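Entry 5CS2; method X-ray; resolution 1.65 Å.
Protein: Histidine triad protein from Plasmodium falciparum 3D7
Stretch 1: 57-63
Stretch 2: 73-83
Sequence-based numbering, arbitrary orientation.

Stretch 1 (57-63) LLTTLKK
Stretch 2 73-83: EEIIDINLLCN

The last residues of a strand, 57-60, run nearly antiparallel to a section of helix, 73-83, that continues at both ends, their N-to-C directions 164° apart and their axes 9.0 Å apart at closest approach. The strand is extended (phi/psi from -125/142 at Leu-57 to -83/148 at Thr-60); the chain then bends at Leu-61 (-69/-35). The helix keeps regular i to i+4 hydrogen bonds, from Asp-77 N to Glu-73 O (3.0 Å) through Asn-83 N to Asn-79 O (3.1 Å). The nearest CA atoms across the stretches are those of Thr-60 and Ile-78, 7.1 Å apart.

No direct hydrogen bond joins the stretches, so shape carries much of the contact. Leu-58 (chi1 m, chi2 t) is the main bump from the strand, its CA-to-CB bond pointing toward the helix. Leu-58 CD1 settles against the backbone, 3.4 Å from Cys-82 CA and 3.8 Å from Leu-81 C, while also lying 3.9 Å from Leu-81 CG and 3.8 Å from Cys-82 CB. The branched leucine tip suits this shallow apolar seat. Cys-82, whose CA-to-CB bond points sideways, leaves its CA open to this methyl, and its short side chain stands beside the contact.

Ile-78 (t, t) supplies the answering bump. Ile-78 CD1 reaches the strand backbone, 3.7 Å from Leu-58 O and 3.8 Å from Thr-59 CA, while Ile-78 CG1 packs 4.2 Å from Leu-58 CB. An unbranched delta end lets isoleucine reach this far. Thr-59 turns its own CA-to-CB bond away, leaving its CA accessible to that methyl.

Beyond Ile-78, the contact becomes polar. Glu-74 (m, t) extends its carboxylate so that Glu-74 OE2 lies 4.1 Å from Lys-62 CB. One water bridges the gap, donating to Glu-74 OE2 (2.7 Å) and accepting from Lys-62 N (3.2 Å). Thr-60 (p) spans the bend: Thr-60 OG1 donates a hydrogen bond to Lys-62 O at 2.7 Å.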

ATOM      1  N   LEU A  57       8.038  -9.185   4.159  1.00 16.70           N
ATOM      2  CA  LEU A  57       7.322  -8.233   5.022  1.00 17.68           C
ATOM      3  C   LEU A  57       8.103  -6.955   5.162  1.00 20.12           C
ATOM      4  O   LEU A  57       9.330  -7.001   5.289  1.00 19.58           O
ATOM      5  CB  LEU A  57       7.116  -8.874   6.417  1.00 18.68           C
ATOM      6  CG  LEU A  57       6.357 -10.206   6.420  1.00 24.11           C
ATOM      7  CD1 LEU A  57       6.532 -10.941   7.725  1.00 25.18           C
ATOM      8  CD2 LEU A  57       4.899 -10.017   6.047  1.00 24.28           C
ATOM      9  N   LEU A  58       7.401  -5.810   5.196  1.00 15.37           N
ATOM     10  CA  LEU A  58       8.022  -4.509   5.453  1.00 14.81           C
ATOM     11  C   LEU A  58       7.345  -3.944   6.687  1.00 21.57           C
ATOM     12  O   LEU A  58       6.122  -4.034   6.785  1.00 19.91           O
ATOM     13  CB  LEU A  58       7.818  -3.512   4.307  1.00 17.06           C
ATOM     14  CG  LEU A  58       8.201  -3.983   2.897  1.00 21.82           C
ATOM     15  CD1 LEU A  58       8.141  -2.823   1.942  1.00 21.71           C
ATOM     16  CD2 LEU A  58       9.605  -4.534   2.830  1.00 25.25           C
ATOM     17  N   THR A  59       8.119  -3.392   7.625  1.00 17.92           N
ATOM     18  CA  THR A  59       7.483  -2.844   8.821  1.00 17.10           C
ATOM     19  C   THR A  59       8.200  -1.602   9.256  1.00 20.85           C
ATOM     20  O   THR A  59       9.307  -1.325   8.777  1.00 21.54           O
ATOM     21  CB  THR A  59       7.354  -3.923   9.925  1.00 23.01           C
ATOM     22  OG1 THR A  59       6.451  -3.461  10.945  1.00 24.14           O
ATOM     23  CG2 THR A  59       8.653  -4.237  10.579  1.00 18.47           C
ATOM     24  N   THR A  60       7.601  -0.855  10.189  1.00 18.35           N
ATOM     25  CA  THR A  60       8.211   0.359  10.716  1.00 17.78           C
ATOM     26  C   THR A  60       9.193  -0.007  11.814  1.00 21.21           C
ATOM     27  O   THR A  60       8.982  -0.996  12.498  1.00 22.36           O
ATOM     28  CB  THR A  60       7.136   1.299  11.280  1.00 24.96           C
ATOM     29  OG1 THR A  60       6.301   0.505  12.121  1.00 22.77           O
ATOM     30  CG2 THR A  60       6.301   1.960  10.176  1.00 25.66           C
ATOM     31  N   LEU A  61      10.279   0.765  11.971  1.00 20.02           N
ATOM     32  CA  LEU A  61      11.262   0.473  13.018  1.00 20.56           C
ATOM     33  C   LEU A  61      10.618   0.745  14.391  1.00 26.32           C
ATOM     34  O   LEU A  61      10.882   0.017  15.355  1.00 26.19           O
ATOM     35  CB  LEU A  61      12.529   1.333  12.821  1.00 20.85           C
ATOM     36  CG  LEU A  61      13.489   0.874  11.715  1.00 25.00           C
ATOM     37  CD1 LEU A  61      14.407   2.010  11.261  1.00 25.70           C
ATOM     38  CD2 LEU A  61      14.293  -0.352  12.123  1.00 28.39           C
ATOM     39  N   LYS A  62       9.749   1.775  14.447  1.00 23.55           N
ATOM     40  CA  LYS A  62       8.973   2.129  15.640  1.00 25.03           C
ATOM     41  C   LYS A  62       7.673   1.323  15.645  1.00 30.12           C
ATOM     42  O   LYS A  62       6.979   1.263  14.626  1.00 29.19           O
ATOM     43  CB  LYS A  62       8.697   3.646  15.683  1.00 29.38           C
ATOM     44  CG  LYS A  62       7.963   4.083  16.952  1.00 50.21           C
ATOM     45  CD  LYS A  62       8.251   5.524  17.370  1.00 61.23           C
ATOM     46  CE  LYS A  62       7.564   5.886  18.677  1.00 70.09           C
ATOM     47  NZ  LYS A  62       8.085   5.102  19.838  1.00 76.69           N
ATOM     48  N   LYS A  63       7.348   0.677  16.784  1.00 27.12           N
ATOM     49  CA  LYS A  63       6.132  -0.121  16.888  1.00 27.05           C
ATOM     50  C   LYS A  63       4.903   0.795  16.879  1.00 31.57           C
ATOM     51  O   LYS A  63       4.756   1.658  17.746  1.00 32.37           O
ATOM     52  CB  LYS A  63       6.151  -1.012  18.136  1.00 29.74           C
ATOM     53  CG  LYS A  63       5.103  -2.105  18.091  1.00 43.11           C
ATOM     54  CD  LYS A  63       4.697  -2.555  19.486  1.00 53.53           C
ATOM     55  CE  LYS A  63       3.441  -3.380  19.446  1.00 63.35           C
ATOM     56  NZ  LYS A  63       2.207  -2.548  19.413  1.00 72.06           N
ATOM     57  N   GLU A  73       6.211  11.129   7.197  1.00 23.31           N
ATOM     58  CA  GLU A  73       7.559  10.670   6.839  1.00 23.56           C
ATOM     59  C   GLU A  73       7.608   9.137   6.816  1.00 26.85           C
ATOM     60  O   GLU A  73       8.211   8.577   5.903  1.00 26.04           O
ATOM     61  CB  GLU A  73       8.620  11.239   7.813  1.00 26.21           C
ATOM     62  CG  GLU A  73       8.755  12.752   7.786  1.00 37.89           C
ATOM     63  CD  GLU A  73       7.691  13.537   8.537  1.00 61.17           C
ATOM     64  OE1 GLU A  73       6.916  12.922   9.306  1.00 38.67           O
ATOM     65  OE2 GLU A  73       7.623  14.771   8.338  1.00 66.88           O
ATOM     66  N   GLU A  74       6.948   8.460   7.788  1.00 22.76           N
ATOM     67  CA  GLU A  74       6.890   6.997   7.852  1.00 21.98           C
ATOM     68  C   GLU A  74       6.057   6.399   6.716  1.00 24.07           C
ATOM     69  O   GLU A  74       6.414   5.340   6.203  1.00 23.69           O
ATOM     70  CB  GLU A  74       6.336   6.500   9.202  1.00 23.98           C
ATOM     71  CG  GLU A  74       7.193   6.860  10.405  1.00 29.63           C
ATOM     72  CD  GLU A  74       6.597   6.432  11.736  1.00 40.98           C
ATOM     73  OE1 GLU A  74       5.423   6.784  12.007  1.00 28.57           O
ATOM     74  OE2 GLU A  74       7.284   5.696  12.484  1.00 32.25           O
ATOM     75  N   ILE A  75       4.925   7.045   6.365  1.00 20.43           N
ATOM     76  CA  ILE A  75       4.043   6.603   5.264  1.00 20.18           C
ATOM     77  C   ILE A  75       4.841   6.641   3.974  1.00 21.25           C
ATOM     78  O   ILE A  75       4.842   5.674   3.216  1.00 21.42           O
ATOM     79  CB  ILE A  75       2.736   7.456   5.145  1.00 22.86           C
ATOM     80  CG1 ILE A  75       1.886   7.305   6.409  1.00 22.79           C
ATOM     81  CG2 ILE A  75       1.917   7.037   3.868  1.00 23.72           C
ATOM     82  CD1 ILE A  75       0.943   8.507   6.654  1.00 25.39           C
ATOM     83  N   ILE A  76       5.532   7.767   3.730  1.00 18.32           N
ATOM     84  CA  ILE A  76       6.348   7.886   2.521  1.00 18.64           C
ATOM     85  C   ILE A  76       7.453   6.836   2.500  1.00 22.90           C
ATOM     86  O   ILE A  76       7.673   6.179   1.474  1.00 21.14           O
ATOM     87  CB  ILE A  76       6.896   9.324   2.437  1.00 21.98           C
ATOM     88  CG1 ILE A  76       5.736  10.342   2.201  1.00 21.08           C
ATOM     89  CG2 ILE A  76       8.052   9.457   1.395  1.00 26.76           C
ATOM     90  CD1 ILE A  76       6.152  11.824   2.387  1.00 30.63           C
ATOM     91  N   ASP A  77       8.167   6.693   3.626  1.00 21.47           N
ATOM     92  CA  ASP A  77       9.288   5.758   3.710  1.00 20.93           C
ATOM     93  C   ASP A  77       8.863   4.322   3.416  1.00 21.64           C
ATOM     94  O   ASP A  77       9.434   3.685   2.529  1.00 20.45           O
ATOM     95  CB  ASP A  77       9.985   5.884   5.080  1.00 21.60           C
ATOM     96  CG  ASP A  77      11.260   5.052   5.198  1.00 27.16           C
ATOM     97  OD1 ASP A  77      11.157   3.811   5.164  1.00 25.15           O
ATOM     98  OD2 ASP A  77      12.359   5.653   5.380  1.00 27.87           O
ATOM     99  N   ILE A  78       7.850   3.808   4.127  1.00 19.38           N
ATOM    100  CA  ILE A  78       7.455   2.420   3.977  1.00 18.37           C
ATOM    101  C   ILE A  78       6.896   2.123   2.563  1.00 21.02           C
ATOM    102  O   ILE A  78       7.086   1.011   2.049  1.00 19.40           O
ATOM    103  CB  ILE A  78       6.532   1.908   5.113  1.00 21.81           C
ATOM    104  CG1 ILE A  78       6.600   0.366   5.179  1.00 21.95           C
ATOM    105  CG2 ILE A  78       5.082   2.384   4.920  1.00 23.51           C
ATOM    106  CD1 ILE A  78       5.999  -0.330   6.381  1.00 23.13           C
ATOM    107  N   ASN A  79       6.278   3.142   1.946  1.00 17.48           N
ATOM    108  CA  ASN A  79       5.670   2.969   0.632  1.00 18.02           C
ATOM    109  C   ASN A  79       6.668   3.078  -0.496  1.00 20.20           C
ATOM    110  O   ASN A  79       6.549   2.314  -1.461  1.00 20.50           O
ATOM    111  CB  ASN A  79       4.482   3.869   0.464  1.00 18.98           C
ATOM    112  CG  ASN A  79       3.297   3.235   1.171  1.00 21.16           C
ATOM    113  OD1 ASN A  79       2.871   2.111   0.870  1.00 20.98           O
ATOM    114  ND2 ASN A  79       2.849   3.871   2.236  1.00 21.59           N
ATOM    115  N   LEU A  80       7.658   3.952  -0.367  1.00 19.17           N
ATOM    116  CA  LEU A  80       8.757   3.991  -1.347  1.00 18.86           C
ATOM    117  C   LEU A  80       9.565   2.690  -1.252  1.00 22.11           C
ATOM    118  O   LEU A  80       9.926   2.119  -2.280  1.00 21.85           O
ATOM    119  CB  LEU A  80       9.648   5.213  -1.151  1.00 18.43           C
ATOM    120  CG  LEU A  80       9.011   6.583  -1.440  1.00 23.13           C
ATOM    121  CD1 LEU A  80      10.016   7.684  -1.168  1.00 24.46           C
ATOM    122  CD2 LEU A  80       8.479   6.690  -2.886  1.00 23.60           C
ATOM    123  N   LEU A  81       9.781   2.166  -0.013  1.00 19.85           N
ATOM    124  CA  LEU A  81      10.461   0.873   0.161  1.00 18.84           C
ATOM    125  C   LEU A  81       9.669  -0.265  -0.496  1.00 20.83           C
ATOM    126  O   LEU A  81      10.238  -1.140  -1.130  1.00 19.57           O
ATOM    127  CB  LEU A  81      10.681   0.590   1.678  1.00 18.02           C
ATOM    128  CG  LEU A  81      11.400  -0.718   1.985  1.00 21.53           C
ATOM    129  CD1 LEU A  81      12.812  -0.739   1.331  1.00 21.59           C
ATOM    130  CD2 LEU A  81      11.552  -0.908   3.481  1.00 20.88           C
ATOM    131  N   CYS A  82       8.339  -0.254  -0.352  1.00 18.14           N
ATOM    132  CA  CYS A  82       7.481  -1.236  -0.985  1.00 18.11           C
ATOM    133  C   CYS A  82       7.672  -1.248  -2.500  1.00 19.84           C
ATOM    134  O   CYS A  82       7.850  -2.325  -3.079  1.00 19.05           O
ATOM    135  CB  CYS A  82       6.016  -1.005  -0.630  1.00 18.61           C
ATOM    136  SG  CYS A  82       4.915  -2.236  -1.356  1.00 22.31           S
ATOM    137  N   ASN A  83       7.583  -0.077  -3.121  1.00 18.34           N
ATOM    138  CA  ASN A  83       7.737   0.040  -4.586  1.00 19.21           C
ATOM    139  C   ASN A  83       9.137  -0.472  -5.005  1.00 21.48           C
ATOM    140  O   ASN A  83       9.229  -1.294  -5.922  1.00 19.80           O
ATOM    141  CB  ASN A  83       7.519   1.488  -5.015  1.00 20.34           C
ATOM    142  CG  ASN A  83       7.330   1.603  -6.497  1.00 26.72           C
ATOM    143  OD1 ASN A  83       8.288   1.800  -7.244  1.00 26.89           O
ATOM    144  ND2 ASN A  83       6.097   1.551  -6.938  1.00 22.90           N
TER
HETATM  145  O   HOH W   1       9.476   4.081  12.277  1.00 27.04           O